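Local coordinates for lantibiotic dehydratase (Microbispora corallina, PDB 5EHK), which probably dehydrates a precursor peptide, in a tRNA-dependent manner, during biosynthesis of the lantibiotic NAI-107, at residues 199-204 / 606-611; 252-257 / 270-275. One frame throughout, in Å; residues are numbered along the deposited sequence.

Followed from the N terminus, the chain first reaches residues 199-204, which lead into the three-stranded antiparallel sheet 203-205, 208-212 and 228-232. It then runs through helix 235-243 to helices 250-260 and 267-278, where contact 2 closes a short loop by packing 252-257 against 270-275. Only some 330 residues later, at 606-611, does it return to the first turn and close the long loop of contact 1. Contact 2 is thus nested within contact 1, their centres about 20 Å apart. The inner contact packs two helices of what resembles a winged-helix unit against each other; the outer one joins that unit to a mixed sheet.

Contact 1 of 2, residues 199-204 / 606-611; sequences HQTLTV and IPLDEL
Leu608 meets Gln200 and Thr201 in a small apolar contact between two loops, where the beta turn leading into a winged-helix-like unit touches the linker between strands 604-605 and 611-615 of a mixed sheet. Three antiparallel strands followed by three helices give that unit a layout consistent with the winged-helix peptide-recognition element of peptide-modifying enzymes; the contact joins this unit to the mixed sheet. Residues 199-202 form a type I turn, and 608-610 are a short 3-10 segment within the linker.

One methyl does the work. Leu608 holds CG anti to its backbone N (chi1 -176°), which carries the branch toward the turn, and its CD2 lies 4.0 Å from Gln200 CB and 3.9 Å from the carbonyl O of Gln200. The same CD2 comes within 4.2 Å of Thr201 CG2, the two side chains meeting at a slant. Leu425 and Leu652 also touch Leu608, extending its apolar surroundings beyond the turn.

Gln200 divides its labour: CB faces Leu608, while a bend at chi2 (95°) leads the amide away to bond Gly596 N through OE1 and Leu597 O through NE2. Its polar end is therefore satisfied by the loop after strand 591-595, a second tie between the same two parts of the fold. Thr201 CG2, besides meeting Leu608, belongs to a side chain that rests on Val595 and Pro648. The turn is braced internally by His199, whose ND1 accepts a nearly straight bond from Thr201 N (3.1 Å, 165°), the donor lying practically in the plane of the imidazole, at its edge.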
ATOM      1  N   HIS A 199      37.013   6.394  10.913  1.00 20.30           N
ATOM      2  CA  HIS A 199      35.957   5.534  10.400  1.00 18.12           C
ATOM      3  C   HIS A 199      35.246   6.317   9.298  1.00 16.95           C
ATOM      4  O   HIS A 199      34.972   7.504   9.455  1.00 15.15           O
ATOM      5  CB  HIS A 199      34.978   5.212  11.528  1.00 14.99           C
ATOM      6  CG  HIS A 199      34.013   4.113  11.202  1.00 15.91           C
ATOM      7  ND1 HIS A 199      33.052   4.225  10.218  1.00 19.52           N
ATOM      8  CD2 HIS A 199      33.829   2.900  11.767  1.00 15.82           C
ATOM      9  CE1 HIS A 199      32.342   3.114  10.171  1.00 17.11           C
ATOM     10  NE2 HIS A 199      32.789   2.296  11.104  1.00 16.94           N
ATOM     11  N   GLN A 200      34.970   5.679   8.172  1.00 15.28           N
ATOM     12  CA  GLN A 200      34.527   6.438   7.013  1.00 15.02           C
ATOM     13  C   GLN A 200      33.061   6.905   7.115  1.00 14.01           C
ATOM     14  O   GLN A 200      32.617   7.770   6.367  1.00 12.50           O
ATOM     15  CB  GLN A 200      34.815   5.664   5.720  1.00 13.68           C
ATOM     16  CG  GLN A 200      36.298   5.395   5.466  1.00 13.65           C
ATOM     17  CD  GLN A 200      36.774   4.012   5.970  1.00 16.97           C
ATOM     18  OE1 GLN A 200      36.061   3.301   6.685  1.00 15.74           O
ATOM     19  NE2 GLN A 200      37.983   3.629   5.572  1.00 17.31           N
ATOM     20  N   THR A 201      32.317   6.393   8.082  1.00 16.22           N
ATOM     21  CA  THR A 201      30.908   6.750   8.129  1.00 16.11           C
ATOM     22  C   THR A 201      30.513   7.600   9.329  1.00 20.91           C
ATOM     23  O   THR A 201      29.321   7.697   9.655  1.00 27.79           O
ATOM     24  CB  THR A 201      30.003   5.528   8.085  1.00 12.85           C
ATOM     25  OG1 THR A 201      30.191   4.789   9.283  1.00 13.46           O
ATOM     26  CG2 THR A 201      30.339   4.657   6.901  1.00 12.78           C
ATOM     27  N   LEU A 202      31.496   8.202   9.993  1.00 18.25           N
ATOM     28  CA  LEU A 202      31.199   9.151  11.061  1.00 18.79           C
ATOM     29  C   LEU A 202      30.372  10.284  10.505  1.00 19.48           C
ATOM     30  O   LEU A 202      30.637  10.788   9.426  1.00 19.92           O
ATOM     31  CB  LEU A 202      32.492   9.724  11.651  1.00 17.61           C
ATOM     32  CG  LEU A 202      33.339   8.687  12.375  1.00 17.32           C
ATOM     33  CD1 LEU A 202      34.627   9.281  12.926  1.00 18.38           C
ATOM     34  CD2 LEU A 202      32.502   8.034  13.472  1.00 21.69           C
ATOM     35  N   THR A 203      29.374  10.702  11.256  1.00 23.20           N
ATOM     36  CA  THR A 203      28.581  11.846  10.842  1.00 22.01           C
ATOM     37  C   THR A 203      28.525  12.805  12.028  1.00 22.88           C
ATOM     38  O   THR A 203      28.390  12.369  13.189  1.00 19.53           O
ATOM     39  CB  THR A 203      27.167  11.447  10.304  1.00 21.83           C
ATOM     40  OG1 THR A 203      26.152  12.216  10.968  1.00 23.93           O
ATOM     41  CG2 THR A 203      26.889   9.932  10.476  1.00 19.66           C
ATOM     42  N   VAL A 204      28.700  14.093  11.724  1.00 20.19           N
ATOM     43  CA  VAL A 204      28.714  15.183  12.705  1.00 16.82           C
ATOM     44  C   VAL A 204      27.331  15.735  13.038  1.00 17.17           C
ATOM     45  O   VAL A 204      26.648  16.265  12.171  1.00 24.51           O
ATOM     46  CB  VAL A 204      29.530  16.356  12.162  1.00 14.84           C
ATOM     47  CG1 VAL A 204      29.449  17.548  13.097  1.00 14.49           C
ATOM     48  CG2 VAL A 204      30.949  15.936  11.952  1.00 15.57           C
ATOM     49  N   ILE A 606      39.527   4.611  -3.151  1.00 20.01           N
ATOM     50  CA  ILE A 606      38.716   5.733  -3.633  1.00 19.80           C
ATOM     51  C   ILE A 606      37.766   6.179  -2.517  1.00 17.40           C
ATOM     52  O   ILE A 606      36.737   5.556  -2.266  1.00 16.40           O
ATOM     53  CB  ILE A 606      38.042   5.482  -5.030  1.00 20.78           C
ATOM     54  CG1 ILE A 606      37.256   6.695  -5.530  1.00 16.85           C
ATOM     55  CG2 ILE A 606      37.188   4.268  -5.037  1.00 25.55           C
ATOM     56  CD1 ILE A 606      36.341   6.337  -6.639  1.00 18.49           C
ATOM     57  N   PRO A 607      38.133   7.274  -1.832  1.00 19.97           N
ATOM     58  CA  PRO A 607      37.575   7.541  -0.507  1.00 21.69           C
ATOM     59  C   PRO A 607      36.086   7.859  -0.577  1.00 18.32           C
ATOM     60  O   PRO A 607      35.619   8.616  -1.433  1.00 15.38           O
ATOM     61  CB  PRO A 607      38.353   8.788  -0.037  1.00 22.66           C
ATOM     62  CG  PRO A 607      39.443   8.998  -1.056  1.00 19.99           C
ATOM     63  CD  PRO A 607      38.889   8.433  -2.326  1.00 18.81           C
ATOM     64  N   LEU A 608      35.352   7.269   0.350  1.00 19.90           N
ATOM     65  CA  LEU A 608      33.912   7.448   0.447  1.00 16.49           C
ATOM     66  C   LEU A 608      33.462   8.919   0.416  1.00 17.32           C
ATOM     67  O   LEU A 608      32.501   9.258  -0.279  1.00 16.83           O
ATOM     68  CB  LEU A 608      33.433   6.765   1.720  1.00 15.90           C
ATOM     69  CG  LEU A 608      31.961   6.713   2.013  1.00 13.26           C
ATOM     70  CD1 LEU A 608      31.306   6.207   0.748  1.00 14.90           C
ATOM     71  CD2 LEU A 608      31.801   5.724   3.125  1.00  7.90           C
ATOM     72  N   ASP A 609      34.161   9.796   1.136  1.00 17.08           N
ATOM     73  CA  ASP A 609      33.712  11.183   1.235  1.00 15.05           C
ATOM     74  C   ASP A 609      33.925  11.969  -0.045  1.00 15.78           C
ATOM     75  O   ASP A 609      33.612  13.147  -0.094  1.00 14.38           O
ATOM     76  CB  ASP A 609      34.327  11.925   2.437  1.00 15.92           C
ATOM     77  CG  ASP A 609      35.866  12.000   2.397  1.00 31.52           C
ATOM     78  OD1 ASP A 609      36.498  11.908   1.305  1.00 26.05           O
ATOM     79  OD2 ASP A 609      36.451  12.164   3.496  1.00 37.95           O
ATOM     80  N   GLU A 610      34.471  11.322  -1.072  1.00 15.90           N
ATOM     81  CA  GLU A 610      34.640  11.977  -2.360  1.00 14.57           C
ATOM     82  C   GLU A 610      33.495  11.651  -3.299  1.00 15.45           C
ATOM     83  O   GLU A 610      33.468  12.121  -4.442  1.00 17.24           O
ATOM     84  CB  GLU A 610      35.955  11.593  -3.016  1.00 14.86           C
ATOM     85  CG  GLU A 610      37.196  11.950  -2.233  1.00 20.10           C
ATOM     86  CD  GLU A 610      38.488  11.687  -3.035  1.00 30.26           C
ATOM     87  OE1 GLU A 610      38.397  11.326  -4.248  1.00 25.60           O
ATOM     88  OE2 GLU A 610      39.589  11.836  -2.447  1.00 25.31           O
ATOM     89  N   LEU A 611      32.554  10.843  -2.818  1.00 12.43           N
ATOM     90  CA  LEU A 611      31.484  10.338  -3.656  1.00 10.82           C
ATOM     91  C   LEU A 611      30.170  11.134  -3.536  1.00 11.31           C
ATOM     92  O   LEU A 611      29.819  11.592  -2.468  1.00 11.47           O
ATOM     93  CB  LEU A 611      31.278   8.857  -3.360  1.00 10.47           C
ATOM     94  CG  LEU A 611      32.516   8.015  -3.673  1.00 15.76           C
ATOM     95  CD1 LEU A 611      32.293   6.511  -3.431  1.00 10.40           C
ATOM     96  CD2 LEU A 611      32.935   8.280  -5.128  1.00 12.28           C
TER

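Contact 2 of 2, residues 252-257 / 270-275; sequences RLAQSV and GLLADM
Leu272 reaches across to Leu253 and Ala254, and its side chain can be traced outward as an example of how one leucine joins two helices. CB leaves helix 267-278 pointing at helix 250-260 but makes no close approach to it. With CG anti to the carbonyl carbon (chi1 -63°), the chain continues outward, and CG still stands back from the opposing residues. Contact begins at the two methyls. CD1 settles 3.7 Å from Ala254 CB, and the same methyl lies 3.8 Å from Leu253 CD2. The other branch, CD2, is 3.7 Å from Leu253 CD2, so one methyl of Leu253 serves both tips of Leu272.

The two helices follow one another through a short connection and, with helix 235-243 before them and strand 281-283 after, have the order of a winged helix-turn-helix; this pairing would correspond to its second and third helices. Leu272 lies in the core of that unit, also touching Ile240 of the first helix and Leu281 of the strand.

On the facing helix the small Ala254 offers just its CB, and the backbones approach to 7.4 Å between Ala254 CA and Leu272 CA. Ala254 also meets Val268 and Thr269, one turn earlier on helix 267-278. Leu253, its CG anti to the backbone N (chi1 176°), sends CD2 to Leu272, and its side chain also packs on Ala243 of helix 235-243.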
ATOM      1  N   ARG A 252      53.190   9.501  15.122  1.00 40.77           N
ATOM      2  CA  ARG A 252      53.365  10.842  14.564  1.00 42.65           C
ATOM      3  C   ARG A 252      52.094  11.677  14.764  1.00 46.57           C
ATOM      4  O   ARG A 252      52.162  12.887  14.999  1.00 49.87           O
ATOM      5  CB  ARG A 252      53.717  10.771  13.069  1.00 45.19           C
ATOM      6  CG  ARG A 252      55.004  10.008  12.761  1.00 56.40           C
ATOM      7  CD  ARG A 252      55.289   9.830  11.266  1.00 53.53           C
ATOM      8  NE  ARG A 252      56.621   9.249  11.060  1.00 64.59           N
ATOM      9  CZ  ARG A 252      57.258   9.182   9.887  1.00 74.59           C
ATOM     10  NH1 ARG A 252      56.690   9.660   8.785  1.00 68.26           N
ATOM     11  NH2 ARG A 252      58.472   8.637   9.813  1.00 56.20           N
ATOM     12  N   LEU A 253      50.940  11.021  14.696  1.00 46.98           N
ATOM     13  CA  LEU A 253      49.662  11.690  14.909  1.00 47.75           C
ATOM     14  C   LEU A 253      49.537  12.190  16.343  1.00 47.77           C
ATOM     15  O   LEU A 253      49.182  13.346  16.580  1.00 46.28           O
ATOM     16  CB  LEU A 253      48.494  10.755  14.577  1.00 39.23           C
ATOM     17  CG  LEU A 253      47.106  11.339  14.866  1.00 42.88           C
ATOM     18  CD1 LEU A 253      46.729  12.333  13.820  1.00 35.03           C
ATOM     19  CD2 LEU A 253      46.039  10.250  14.942  1.00 44.45           C
ATOM     20  N   ALA A 254      49.820  11.307  17.296  1.00 48.61           N
ATOM     21  CA  ALA A 254      49.664  11.624  18.713  1.00 50.63           C
ATOM     22  C   ALA A 254      50.602  12.740  19.165  1.00 53.33           C
ATOM     23  O   ALA A 254      50.281  13.489  20.099  1.00 50.40           O
ATOM     24  CB  ALA A 254      49.858  10.381  19.569  1.00 47.81           C
ATOM     25  N   GLN A 255      51.752  12.849  18.499  1.00 50.92           N
ATOM     26  CA  GLN A 255      52.737  13.880  18.831  1.00 53.81           C
ATOM     27  C   GLN A 255      52.336  15.257  18.308  1.00 49.80           C
ATOM     28  O   GLN A 255      52.488  16.259  19.010  1.00 52.45           O
ATOM     29  CB  GLN A 255      54.136  13.499  18.329  1.00 50.24           C
ATOM     30  CG  GLN A 255      55.073  12.978  19.427  1.00 57.82           C
ATOM     31  CD  GLN A 255      56.127  12.015  18.887  1.00 67.09           C
ATOM     32  OE1 GLN A 255      56.403  11.985  17.683  1.00 65.67           O
ATOM     33  NE2 GLN A 255      56.704  11.209  19.774  1.00 54.59           N
ATOM     34  N   SER A 256      51.818  15.309  17.086  1.00 43.91           N
ATOM     35  CA  SER A 256      51.381  16.578  16.526  1.00 42.98           C
ATOM     36  C   SER A 256      50.233  17.195  17.326  1.00 50.84           C
ATOM     37  O   SER A 256      50.265  18.392  17.637  1.00 45.60           O
ATOM     38  CB  SER A 256      51.012  16.412  15.069  1.00 33.92           C
ATOM     39  OG  SER A 256      52.183  16.106  14.340  1.00 48.31           O
ATOM     40  N   VAL A 257      49.250  16.369  17.688  1.00 47.54           N
ATOM     41  CA  VAL A 257      48.099  16.823  18.479  1.00 51.66           C
ATOM     42  C   VAL A 257      48.525  17.332  19.858  1.00 46.71           C
ATOM     43  O   VAL A 257      47.970  18.295  20.381  1.00 44.94           O
ATOM     44  CB  VAL A 257      47.005  15.718  18.617  1.00 46.93           C
ATOM     45  CG1 VAL A 257      45.861  16.185  19.509  1.00 38.09           C
ATOM     46  CG2 VAL A 257      46.466  15.322  17.248  1.00 41.45           C
ATOM     47  N   GLY A 270      46.357   8.009  24.803  1.00 35.38           N
ATOM     48  CA  GLY A 270      45.253   7.344  25.474  1.00 39.20           C
ATOM     49  C   GLY A 270      43.906   7.774  24.900  1.00 47.56           C
ATOM     50  O   GLY A 270      42.892   7.062  25.011  1.00 43.64           O
ATOM     51  N   LEU A 271      43.899   8.947  24.269  1.00 46.25           N
ATOM     52  CA  LEU A 271      42.719   9.434  23.570  1.00 43.30           C
ATOM     53  C   LEU A 271      42.544   8.665  22.260  1.00 42.30           C
ATOM     54  O   LEU A 271      41.452   8.174  21.971  1.00 41.35           O
ATOM     55  CB  LEU A 271      42.828  10.938  23.305  1.00 36.30           C
ATOM     56  CG  LEU A 271      41.510  11.584  22.894  1.00 42.23           C
ATOM     57  CD1 LEU A 271      40.353  10.956  23.666  1.00 40.61           C
ATOM     58  CD2 LEU A 271      41.558  13.088  23.105  1.00 42.63           C
ATOM     59  N   LEU A 272      43.623   8.540  21.489  1.00 37.33           N
ATOM     60  CA  LEU A 272      43.612   7.706  20.294  1.00 39.20           C
ATOM     61  C   LEU A 272      43.137   6.281  20.611  1.00 42.60           C
ATOM     62  O   LEU A 272      42.460   5.648  19.791  1.00 38.93           O
ATOM     63  CB  LEU A 272      44.997   7.654  19.652  1.00 33.14           C
ATOM     64  CG  LEU A 272      45.607   8.946  19.112  1.00 33.55           C
ATOM     65  CD1 LEU A 272      46.826   8.631  18.270  1.00 36.78           C
ATOM     66  CD2 LEU A 272      44.616   9.736  18.297  1.00 28.86           C
ATOM     67  N   ALA A 273      43.483   5.802  21.807  1.00 38.92           N
ATOM     68  CA  ALA A 273      43.147   4.454  22.261  1.00 37.94           C
ATOM     69  C   ALA A 273      41.667   4.304  22.596  1.00 36.82           C
ATOM     70  O   ALA A 273      41.052   3.297  22.266  1.00 35.36           O
ATOM     71  CB  ALA A 273      43.991   4.078  23.445  1.00 48.00           C
ATOM     72  N   ASP A 274      41.118   5.270  23.324  1.00 44.97           N
ATOM     73  CA  ASP A 274      39.676   5.318  23.595  1.00 44.94           C
ATOM     74  C   ASP A 274      38.874   5.404  22.296  1.00 45.22           C
ATOM     75  O   ASP A 274      37.805   4.803  22.165  1.00 42.97           O
ATOM     76  CB  ASP A 274      39.349   6.550  24.423  1.00 44.57           C
ATOM     77  CG  ASP A 274      39.711   6.383  25.860  1.00 45.70           C
ATOM     78  OD1 ASP A 274      39.820   5.215  26.291  1.00 50.61           O
ATOM     79  OD2 ASP A 274      39.904   7.415  26.543  1.00 50.91           O
ATOM     80  N   MET A 275      39.400   6.168  21.340  1.00 42.29           N
ATOM     81  CA  MET A 275      38.728   6.366  20.061  1.00 44.59           C
ATOM     82  C   MET A 275      38.745   5.090  19.236  1.00 38.94           C
ATOM     83  O   MET A 275      37.733   4.717  18.639  1.00 37.89           O
ATOM     84  CB  MET A 275      39.373   7.508  19.275  1.00 38.10           C
ATOM     85  CG  MET A 275      39.064   8.889  19.823  1.00 37.14           C
ATOM     86  SD  MET A 275      39.869  10.155  18.825  1.00 41.01           S
ATOM     87  CE  MET A 275      38.545  11.332  18.690  1.00 36.09           C
TER